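Local coordinates for protein extracellular invertase (Aspergillus kawachii, PDB 5XH8) that probably cleaves sucrose and transfers its fructosyl group to make fructooligosaccharides such as 1-kestose, as a family 32 beta-fructofuranosidase with high transfructosylation activity, at residues Ile127-Thr130 with Arg131-Thr135; Ser214-Gln217 with Tyr218-Tyr221; Ala309-Leu312 with Asp313-Phe316; Val384-Ala388 with Leu389-Ser393. All blocks are in the same frame, centred on the assembly; numbering follows the deposited sequence.

Contact 1 of 4, residues Ile127-Thr130 with Arg131-Thr135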
loop_
_atom_site.group_PDB
_atom_site.type_symbol
_atom_site.label_atom_id
_atom_site.label_comp_id
_atom_site.label_asym_id
_atom_site.label_seq_id
_atom_site.Cartn_x
_atom_site.Cartn_y
_atom_site.Cartn_z
ATOM N N ILE A 127 -14.012 -14.059 -8.295
ATOM C CA ILE A 127 -12.723 -14.249 -8.992
ATOM C C ILE A 127 -11.574 -14.106 -8.020
ATOM O O ILE A 127 -11.774 -13.608 -6.899
ATOM C CB ILE A 127 -12.551 -13.266 -10.166
ATOM C CG1 ILE A 127 -12.591 -11.791 -9.689
ATOM C CG2 ILE A 127 -13.585 -13.557 -11.237
ATOM C CD1 ILE A 127 -12.226 -10.782 -10.768
ATOM N N PRO A 128 -10.358 -14.527 -8.427
ATOM C CA PRO A 128 -9.243 -14.328 -7.490
ATOM C C PRO A 128 -9.018 -12.843 -7.176
ATOM O O PRO A 128 -9.224 -11.982 -8.041
ATOM C CB PRO A 128 -8.038 -14.956 -8.221
ATOM C CG PRO A 128 -8.669 -15.983 -9.147
ATOM C CD PRO A 128 -9.971 -15.362 -9.586
ATOM N N TYR A 129 -8.642 -12.560 -5.936
ATOM C CA TYR A 129 -8.434 -11.192 -5.504
ATOM C C TYR A 129 -7.030 -10.693 -5.886
ATOM O O TYR A 129 -6.033 -11.379 -5.640
ATOM C CB TYR A 129 -8.618 -11.136 -3.997
ATOM C CG TYR A 129 -8.760 -9.761 -3.441
ATOM C CD1 TYR A 129 -9.994 -9.114 -3.452
ATOM C CD2 TYR A 129 -7.657 -9.079 -2.945
ATOM C CE1 TYR A 129 -10.136 -7.834 -2.938
ATOM C CE2 TYR A 129 -7.784 -7.804 -2.430
ATOM C CZ TYR A 129 -9.021 -7.180 -2.426
ATOM O OH TYR A 129 -9.146 -5.916 -1.882
ATOM N N THR A 130 -6.939 -9.505 -6.474
ATOM C CA THR A 130 -5.628 -8.891 -6.745
ATOM C C THR A 130 -5.142 -8.175 -5.495
ATOM O O THR A 130 -5.802 -7.288 -5.000
ATOM C CB THR A 130 -5.724 -7.903 -7.890
ATOM O OG1 THR A 130 -6.157 -8.618 -9.022
ATOM C CG2 THR A 130 -4.371 -7.236 -8.210
ATOM N N ARG A 131 -3.988 -8.584 -4.993
ATOM C CA ARG A 131 -3.364 -7.994 -3.814
ATOM C C ARG A 131 -3.264 -6.472 -3.941
ATOM O O ARG A 131 -2.866 -5.955 -4.980
ATOM C CB ARG A 131 -1.953 -8.599 -3.625
ATOM C CG ARG A 131 -1.185 -8.114 -2.389
ATOM C CD ARG A 131 -1.617 -8.844 -1.152
ATOM N NE ARG A 131 -0.849 -8.424 0.007
ATOM C CZ ARG A 131 0.374 -8.852 0.308
ATOM N NH1 ARG A 131 1.033 -9.703 -0.480
ATOM N NH2 ARG A 131 0.965 -8.395 1.398
ATOM N N GLY A 132 -3.644 -5.754 -2.888
ATOM C CA GLY A 132 -3.576 -4.298 -2.909
ATOM C C GLY A 132 -4.613 -3.600 -3.782
ATOM O O GLY A 132 -4.532 -2.391 -3.957
ATOM N N SER A 133 -5.607 -4.315 -4.324
ATOM C CA SER A 133 -6.624 -3.637 -5.135
ATOM C C SER A 133 -7.449 -2.581 -4.319
ATOM O O SER A 133 -7.803 -1.526 -4.857
ATOM C CB SER A 133 -7.494 -4.640 -5.922
ATOM O OG SER A 133 -8.112 -5.539 -5.074
ATOM N N GLU A 134 -7.671 -2.843 -3.029
ATOM C CA GLU A 134 -8.437 -1.984 -2.154
ATOM C C GLU A 134 -7.636 -1.642 -0.878
ATOM O O GLU A 134 -7.257 -2.533 -0.097
ATOM C CB GLU A 134 -9.763 -2.651 -1.792
ATOM C CG GLU A 134 -10.640 -3.009 -2.995
ATOM C CD GLU A 134 -11.782 -3.922 -2.622
ATOM O OE1 GLU A 134 -11.506 -4.949 -1.941
ATOM O OE2 GLU A 134 -12.944 -3.607 -2.990
ATOM N N THR A 135 -7.363 -0.355 -0.696
ATOM C CA THR A 135 -6.741 0.158 0.519
ATOM C C THR A 135 -7.701 1.176 1.122
ATOM O O THR A 135 -8.690 1.574 0.490
ATOM C CB THR A 135 -5.381 0.794 0.232
ATOM O OG1 THR A 135 -5.524 1.868 -0.698
ATOM C CG2 THR A 135 -4.411 -0.223 -0.373
HETATM O O HOH W 1 -7.093 -5.184 -0.251
HETATM O O HOH W 2 -9.176 -7.733 -6.757
#

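Contact 2 of 4, residues Ser214-Gln217 with Tyr218-Tyr221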
loop_
_atom_site.group_PDB
_atom_site.type_symbol
_atom_site.label_atom_id
_atom_site.label_comp_id
_atom_site.label_asym_id
_atom_site.label_seq_id
_atom_site.Cartn_x
_atom_site.Cartn_y
_atom_site.Cartn_z
ATOM N N SER A 214 -4.868 8.931 18.389
ATOM C CA SER A 214 -5.763 10.010 18.189
ATOM C C SER A 214 -5.681 10.548 16.744
ATOM O O SER A 214 -6.692 11.063 16.271
ATOM C CB SER A 214 -5.549 11.097 19.238
ATOM O OG SER A 214 -4.195 11.473 19.338
ATOM N N ASP A 215 -4.555 10.397 16.015
ATOM C CA ASP A 215 -4.459 11.015 14.661
ATOM C C ASP A 215 -5.134 10.224 13.528
ATOM O O ASP A 215 -5.082 10.687 12.370
ATOM C CB ASP A 215 -3.026 11.331 14.238
ATOM C CG ASP A 215 -2.158 11.793 15.374
ATOM O OD1 ASP A 215 -1.708 10.912 16.138
ATOM O OD2 ASP A 215 -1.901 13.020 15.483
ATOM N N PHE A 216 -5.737 9.057 13.843
ATOM C CA PHE A 216 -6.429 8.212 12.863
ATOM C C PHE A 216 -5.493 7.534 11.871
ATOM O O PHE A 216 -5.905 7.081 10.789
ATOM C CB PHE A 216 -7.513 9.021 12.153
ATOM C CG PHE A 216 -8.443 9.721 13.099
ATOM C CD1 PHE A 216 -9.312 8.995 13.880
ATOM C CD2 PHE A 216 -8.425 11.109 13.233
ATOM C CE1 PHE A 216 -10.173 9.631 14.764
ATOM C CE2 PHE A 216 -9.285 11.754 14.118
ATOM C CZ PHE A 216 -10.156 11.008 14.886
ATOM N N GLN A 217 -4.224 7.447 12.258
ATOM C CA GLN A 217 -3.159 6.931 11.396
ATOM C C GLN A 217 -3.172 5.412 11.374
ATOM O O GLN A 217 -3.029 4.787 10.316
ATOM C CB GLN A 217 -1.822 7.466 11.906
ATOM C CG GLN A 217 -0.630 7.250 11.006
ATOM C CD GLN A 217 -0.784 7.916 9.653
ATOM O OE1 GLN A 217 -1.212 9.061 9.551
ATOM N NE2 GLN A 217 -0.461 7.193 8.618
ATOM N N TYR A 218 -3.364 4.820 12.556
ATOM C CA TYR A 218 -3.253 3.400 12.746
ATOM C C TYR A 218 -4.544 2.845 13.306
ATOM O O TYR A 218 -5.205 3.472 14.168
ATOM C CB TYR A 218 -2.058 3.073 13.652
ATOM C CG TYR A 218 -0.738 3.480 13.055
ATOM C CD1 TYR A 218 -0.206 2.769 11.975
ATOM C CD2 TYR A 218 -0.012 4.588 13.552
ATOM C CE1 TYR A 218 1.004 3.150 11.388
ATOM C CE2 TYR A 218 1.212 4.962 12.977
ATOM C CZ TYR A 218 1.708 4.228 11.885
ATOM O OH TYR A 218 2.900 4.549 11.266
ATOM N N TRP A 219 -4.899 1.670 12.796
ATOM C CA TRP A 219 -6.164 1.024 13.099
ATOM C C TRP A 219 -5.896 -0.400 13.552
ATOM O O TRP A 219 -5.430 -1.252 12.781
ATOM C CB TRP A 219 -7.103 1.091 11.873
ATOM C CG TRP A 219 -7.487 2.505 11.616
ATOM C CD1 TRP A 219 -6.771 3.425 10.918
ATOM C CD2 TRP A 219 -8.644 3.185 12.117
ATOM N NE1 TRP A 219 -7.408 4.641 10.943
ATOM C CE2 TRP A 219 -8.564 4.517 11.673
ATOM C CE3 TRP A 219 -9.729 2.800 12.923
ATOM C CZ2 TRP A 219 -9.528 5.463 11.991
ATOM C CZ3 TRP A 219 -10.692 3.741 13.234
ATOM C CH2 TRP A 219 -10.592 5.053 12.774
ATOM N N GLU A 220 -6.183 -0.653 14.827
ATOM C CA GLU A 220 -5.896 -1.934 15.440
ATOM C C GLU A 220 -6.963 -2.925 15.034
ATOM O O GLU A 220 -8.149 -2.661 15.197
ATOM C CB GLU A 220 -5.854 -1.766 16.955
ATOM C CG GLU A 220 -5.571 -3.052 17.705
ATOM C CD GLU A 220 -5.489 -2.850 19.215
ATOM O OE1 GLU A 220 -5.908 -1.803 19.743
ATOM O OE2 GLU A 220 -4.979 -3.757 19.869
ATOM N N TYR A 221 -6.550 -4.077 14.525
ATOM C CA TYR A 221 -7.478 -5.100 14.077
ATOM C C TYR A 221 -8.070 -5.855 15.274
ATOM O O TYR A 221 -7.324 -6.312 16.138
ATOM C CB TYR A 221 -6.771 -6.084 13.146
ATOM C CG TYR A 221 -7.674 -7.180 12.609
ATOM C CD1 TYR A 221 -8.898 -6.875 11.996
ATOM C CD2 TYR A 221 -7.305 -8.521 12.706
ATOM C CE1 TYR A 221 -9.719 -7.889 11.503
ATOM C CE2 TYR A 221 -8.118 -9.535 12.215
ATOM C CZ TYR A 221 -9.318 -9.213 11.607
ATOM O OH TYR A 221 -10.126 -10.233 11.144
#

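Contact 3 of 4, residues Ala309-Leu312 with Asp313-Phe316. With NA (sodium ion), chain B.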
loop_
_atom_site.group_PDB
_atom_site.type_symbol
_atom_site.label_atom_id
_atom_site.label_comp_id
_atom_site.label_asym_id
_atom_site.label_seq_id
_atom_site.Cartn_x
_atom_site.Cartn_y
_atom_site.Cartn_z
ATOM N N ALA A 309 -33.399 -10.714 11.913
ATOM C CA ALA A 309 -32.960 -10.048 10.692
ATOM C C ALA A 309 -34.103 -9.946 9.690
ATOM O O ALA A 309 -35.069 -10.751 9.711
ATOM C CB ALA A 309 -31.790 -10.795 10.083
ATOM N N GLY A 310 -33.984 -8.950 8.813
ATOM C CA GLY A 310 -34.987 -8.695 7.788
ATOM C C GLY A 310 -34.396 -7.875 6.668
ATOM O O GLY A 310 -33.165 -7.776 6.555
ATOM N N PHE A 311 -35.273 -7.284 5.861
ATOM C CA PHE A 311 -34.859 -6.414 4.762
ATOM C C PHE A 311 -35.102 -4.961 5.154
ATOM O O PHE A 311 -36.170 -4.625 5.675
ATOM C CB PHE A 311 -35.628 -6.733 3.484
ATOM C CG PHE A 311 -35.129 -7.940 2.755
ATOM C CD1 PHE A 311 -35.517 -9.217 3.152
ATOM C CD2 PHE A 311 -34.289 -7.814 1.643
ATOM C CE1 PHE A 311 -35.070 -10.331 2.477
ATOM C CE2 PHE A 311 -33.838 -8.939 0.957
ATOM C CZ PHE A 311 -34.234 -10.202 1.371
ATOM N N LEU A 312 -34.096 -4.106 4.962
ATOM C CA LEU A 312 -34.294 -2.667 5.011
ATOM C C LEU A 312 -35.131 -2.195 3.796
ATOM O O LEU A 312 -35.894 -1.200 3.874
ATOM C CB LEU A 312 -32.942 -1.967 5.072
ATOM C CG LEU A 312 -32.938 -0.444 5.117
ATOM C CD1 LEU A 312 -33.748 0.102 6.287
ATOM C CD2 LEU A 312 -31.510 0.029 5.176
ATOM N N ASP A 313 -34.964 -2.881 2.678
ATOM C CA ASP A 313 -35.850 -2.675 1.521
ATOM C C ASP A 313 -35.867 -3.942 0.685
ATOM O O ASP A 313 -34.805 -4.463 0.319
ATOM C CB ASP A 313 -35.459 -1.464 0.645
ATOM C CG ASP A 313 -36.604 -1.039 -0.272
ATOM O OD1 ASP A 313 -36.783 -1.682 -1.330
ATOM O OD2 ASP A 313 -37.357 -0.109 0.083
ATOM N N TRP A 314 -37.079 -4.424 0.397
ATOM C CA TRP A 314 -37.289 -5.657 -0.369
ATOM C C TRP A 314 -37.093 -5.483 -1.874
ATOM O O TRP A 314 -37.106 -6.477 -2.607
ATOM C CB TRP A 314 -38.696 -6.260 -0.082
ATOM C CG TRP A 314 -38.836 -6.935 1.247
ATOM C CD1 TRP A 314 -39.188 -6.356 2.435
ATOM C CD2 TRP A 314 -38.641 -8.320 1.521
ATOM N NE1 TRP A 314 -39.203 -7.294 3.431
ATOM C CE2 TRP A 314 -38.881 -8.510 2.897
ATOM C CE3 TRP A 314 -38.286 -9.426 0.734
ATOM C CZ2 TRP A 314 -38.774 -9.757 3.506
ATOM C CZ3 TRP A 314 -38.183 -10.665 1.334
ATOM C CH2 TRP A 314 -38.420 -10.820 2.715
ATOM N N GLY A 315 -36.916 -4.248 -2.351
ATOM C CA GLY A 315 -36.720 -4.012 -3.788
ATOM C C GLY A 315 -35.548 -4.783 -4.368
ATOM O O GLY A 315 -34.467 -4.865 -3.750
ATOM N N PHE A 316 -35.767 -5.397 -5.522
ATOM C CA PHE A 316 -34.696 -6.083 -6.259
ATOM C C PHE A 316 -33.511 -5.107 -6.497
ATOM O O PHE A 316 -32.363 -5.466 -6.232
ATOM C CB PHE A 316 -35.232 -6.665 -7.577
ATOM C CG PHE A 316 -34.206 -7.419 -8.385
ATOM C CD1 PHE A 316 -33.319 -6.732 -9.243
ATOM C CD2 PHE A 316 -34.127 -8.806 -8.320
ATOM C CE1 PHE A 316 -32.385 -7.409 -9.997
ATOM C CE2 PHE A 316 -33.186 -9.495 -9.070
ATOM C CZ PHE A 316 -32.326 -8.797 -9.917
HETATM NA NA NA B . -32.229 -5.568 -3.383
HETATM O O HOH W 3 -33.137 -6.158 -1.222
#

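Contact 4 of 4, residues Val384-Ala388 with Leu389-Ser393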
loop_
_atom_site.group_PDB
_atom_site.type_symbol
_atom_site.label_atom_id
_atom_site.label_comp_id
_atom_site.label_asym_id
_atom_site.label_seq_id
_atom_site.Cartn_x
_atom_site.Cartn_y
_atom_site.Cartn_z
ATOM N N VAL A 384 -49.915 -9.077 20.870
ATOM C CA VAL A 384 -49.900 -10.098 19.833
ATOM C C VAL A 384 -50.253 -11.415 20.502
ATOM O O VAL A 384 -49.767 -11.702 21.596
ATOM C CB VAL A 384 -48.497 -10.197 19.173
ATOM C CG1 VAL A 384 -48.351 -11.445 18.295
ATOM C CG2 VAL A 384 -48.216 -8.920 18.383
ATOM N N VAL A 385 -51.051 -12.225 19.808
ATOM C CA VAL A 385 -51.495 -13.506 20.320
ATOM C C VAL A 385 -50.322 -14.471 20.288
ATOM O O VAL A 385 -49.657 -14.617 19.260
ATOM C CB VAL A 385 -52.675 -14.084 19.504
ATOM C CG1 VAL A 385 -53.004 -15.523 19.926
ATOM C CG2 VAL A 385 -53.890 -13.181 19.636
ATOM N N ASP A 386 -50.101 -15.130 21.427
ATOM C CA ASP A 386 -48.980 -16.019 21.621
ATOM C C ASP A 386 -49.263 -17.361 20.960
ATOM O O ASP A 386 -49.573 -18.338 21.630
ATOM C CB ASP A 386 -48.705 -16.172 23.123
ATOM C CG ASP A 386 -47.386 -16.864 23.420
ATOM O OD1 ASP A 386 -46.866 -17.616 22.573
ATOM O OD2 ASP A 386 -46.847 -16.642 24.517
ATOM N N ASN A 387 -49.131 -17.401 19.638
ATOM C CA ASN A 387 -49.333 -18.621 18.854
ATOM C C ASN A 387 -48.073 -18.902 18.028
ATOM O O ASN A 387 -47.043 -18.261 18.245
ATOM C CB ASN A 387 -50.604 -18.508 17.983
ATOM C CG ASN A 387 -50.595 -17.298 17.057
ATOM O OD1 ASN A 387 -49.544 -16.740 16.741
ATOM N ND2 ASN A 387 -51.784 -16.880 16.630
ATOM N N ALA A 388 -48.148 -19.883 17.128
ATOM C CA ALA A 388 -47.052 -20.245 16.235
ATOM C C ALA A 388 -46.525 -19.041 15.424
ATOM O O ALA A 388 -45.310 -18.838 15.309
ATOM C CB ALA A 388 -47.506 -21.348 15.290
ATOM N N LEU A 389 -47.451 -18.243 14.895
ATOM C CA LEU A 389 -47.105 -17.090 14.058
ATOM C C LEU A 389 -46.154 -16.151 14.785
ATOM O O LEU A 389 -45.140 -15.735 14.219
ATOM C CB LEU A 389 -48.349 -16.314 13.630
ATOM C CG LEU A 389 -49.370 -17.047 12.759
ATOM C CD1 LEU A 389 -50.571 -16.142 12.554
ATOM C CD2 LEU A 389 -48.795 -17.484 11.425
ATOM N N ALA A 390 -46.481 -15.836 16.035
ATOM C CA ALA A 390 -45.664 -14.940 16.847
ATOM C C ALA A 390 -44.331 -15.552 17.290
ATOM O O ALA A 390 -43.355 -14.827 17.460
ATOM C CB ALA A 390 -46.444 -14.462 18.060
ATOM N N ARG A 391 -44.305 -16.874 17.472
ATOM C CA ARG A 391 -43.160 -17.584 18.072
ATOM C C ARG A 391 -42.167 -18.145 17.057
ATOM O O ARG A 391 -41.153 -18.699 17.462
ATOM C CB ARG A 391 -43.655 -18.749 18.971
ATOM C CG ARG A 391 -44.321 -18.321 20.265
ATOM C CD ARG A 391 -43.306 -17.979 21.342
ATOM N NE ARG A 391 -43.963 -17.420 22.521
ATOM C CZ ARG A 391 -43.334 -17.022 23.623
ATOM N NH1 ARG A 391 -42.011 -17.097 23.713
ATOM N NH2 ARG A 391 -44.027 -16.527 24.645
ATOM N N GLU A 392 -42.439 -18.019 15.760
ATOM C CA GLU A 392 -41.553 -18.581 14.746
ATOM C C GLU A 392 -40.159 -17.983 14.935
ATOM O O GLU A 392 -40.034 -16.797 15.246
ATOM C CB GLU A 392 -42.090 -18.273 13.352
ATOM C CG GLU A 392 -41.301 -18.890 12.215
ATOM C CD GLU A 392 -42.020 -18.778 10.888
ATOM O OE1 GLU A 392 -41.342 -18.771 9.844
ATOM O OE2 GLU A 392 -43.266 -18.687 10.870
ATOM N N SER A 393 -39.132 -18.820 14.826
ATOM C CA SER A 393 -37.751 -18.383 15.029
ATOM C C SER A 393 -37.071 -18.223 13.658
ATOM O O SER A 393 -37.605 -18.635 12.634
ATOM C CB SER A 393 -37.011 -19.401 15.883
ATOM O OG SER A 393 -36.947 -20.616 15.178
#

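Contact 1 of 4, residues Ile127-Thr130 with Arg131-Thr135
The Tyr129 ring has Ser133 OG over one face, its closest approach 3.2 Å to Tyr129 CZ, while Glu134 OE1 comes in at the edge, near the ring plane. A water sits over that same face near the rim, bridging Thr130 N and Ser133 OG. With its CG anti to the backbone N (chi1 -166°), Tyr129 swings past the turn and its hydroxyl gives a short 2.6 Å hydrogen bond from Tyr129 OH to Glu134 OE1, on the anti side of a carboxylate turned 54° from the ring. A second water donates to Tyr129 OH and Glu134 O. Thr130 O takes two donors from one residue: Ser133 OG at 2.9 Å, in the carbonyl plane, and Ser133 N at 3.1 Å, so Ser133 is held by both backbone and side chain. The Arg131 guanidinium bonds to Gln217 O and Val156 O of the second subunit. Glu134 also receives Phe169 N and pairs with Arg170, probably the arginine of the family's RDP motif. Thr130 to Ser133 is a type II beta turn, Gly132 taking its positive-phi corner, and it feeds strand 134-140 of the beta-propeller.

Contact 2 of 4, residues Ser214-Gln217 with Tyr218-Tyr221
Trp219 carries its CG anti to the carbonyl carbon (chi1 -67°), which folds the indole back along the chain toward Phe216. Gln217 does the reverse: with CG anti to the backbone N and a bend at chi2, its chain runs beside Tyr218, both pointing the same way. The indole reaches the backbone, Trp219 NE1 donating to Phe216 O at 2.9 Å. The bond is bent, with an N-H...O angle of 142°. The donor stands above the carbonyl plane instead of on a lone pair. The benzo end of the same indole touches the Phe216 ring near its plane, Trp219 CZ2 to Phe216 CD1 being 4.0 Å; the two side chains run obliquely across one another. All this closes the loop joining strands 203-211 and 219-227, an antiparallel pair at the edge of a four-stranded blade of the beta-propeller, and Phe216 has a positive phi at the bend. Next to it, Gln217 CG lies over one face of Tyr218 in a CH-pi contact, 3.9 Å from the ring centroid and 24° off the normal, offset toward the CE2 rim. Asp213 accepts Gln217 N on OD2 and Tyr218 N on OD1. Tyr218 also packs against the Arg131 side chain of the second subunit.

Contact 3 of 4, residues Ala309-Leu312 with Asp313-Phe316
The chain turns a corner at Leu312 as it leaves strand 302-311, and this brings Phe311 and Trp314 together across the bend. The segment is part of the connection from one propeller blade to the next, whose strand 318-326 follows, and Asp313 shapes it with an Asx turn: Gly315 N donates to Asp313 OD1 at 2.8 Å. The aromatic pair is a face-to-face stack, Phe311 and the six-membered ring of Trp314 having centroids 3.9 Å apart and planes 29° from parallel. The CD1-CE1 side of the Phe311 ring lies down on the benzo ring, Phe311 CD1 to Trp314 CZ2 being 3.3 Å. Phe311 CB covers the pyrrole part of the indole, a CH-pi contact only 8° off the five-membered ring's normal. Trp314 also meets Phe559, which links the stack to strand 559-564. The buried Asp313 carboxylate also takes Ser318 OG on OD1, and Ser562 OG and Arg374 on OD2. Beyond it lies a sodium site, shared with His287 O and Ser318 O: Gly315 O is 2.4 Å from the sodium ion and Phe316 O 2.9 Å. A water bound to the sodium ion at 2.4 Å donates to Asp313 O at 2.8 Å, tying that carbonyl to the site.

Contact 4 of 4, residues Val384-Ala388 with Leu389-Ser393
Asp386 and Arg391 meet side-on: the guanidinium presents NE and NH2 along one edge, and the carboxylate answers with one oxygen for each. Arg391 NE to Asp386 OD1 is 2.9 Å and Arg391 NH2 to Asp386 OD2 is 2.8 Å, both nearly straight and both on the syn side. The oxygens lie close to the guanidinium plane, but the carboxylate is turned by 25° and so is met somewhat out of its own plane. Asp386 can reach because its CG is anti to the backbone N (chi1 -169°), while Arg391 bends back at chi2. Asn387 faces the other way, over the start of helix 388-391. As the N-cap residue it uses Asn387 OD1 to take Ala390 N at 3.3 Å, with the donor nearly in line with the side-chain C=O. Its own carbonyl binds the helix too, Asn387 O accepting from Arg391 N at 3.2 Å. On the strand side of the helix, Val384 CG1 packs on Ala390 CB at 3.6 Å. Between strand and helix, Asp386 is the centre of an inverse gamma turn, closed by Asn387 N to Val385 O. Past the helix, Glu392 pairs with Arg525. The one-turn helix is thus held at its start by the Asn387 amide oxygen and at its last residue by the ion pair, whose guanidinium would favour the ionised form of Asp386.

The four contacts follow one another along the chain without interleaving. Contacts 1 and 2 lie at the starts of strands 134-140 and 219-227, in two different four-stranded sheets of the propeller, their centres about 22 Å apart. Both face the second subunit, and contact 1 of one subunit meets contact 2 of the other. Contact 3 sits near the centre of the molecule, about 29 Å from contact 1 between centres, where propeller strands meet the C-terminal sheets. Contact 4 closes strand 366-385. Its centre is about 22 Å from that of contact 3 and about 46 Å from those of contacts 1 and 2. Contacts 1 and 2 thus serve the dimer face, contacts 3 and 4 the side where the propeller meets the C-terminal region.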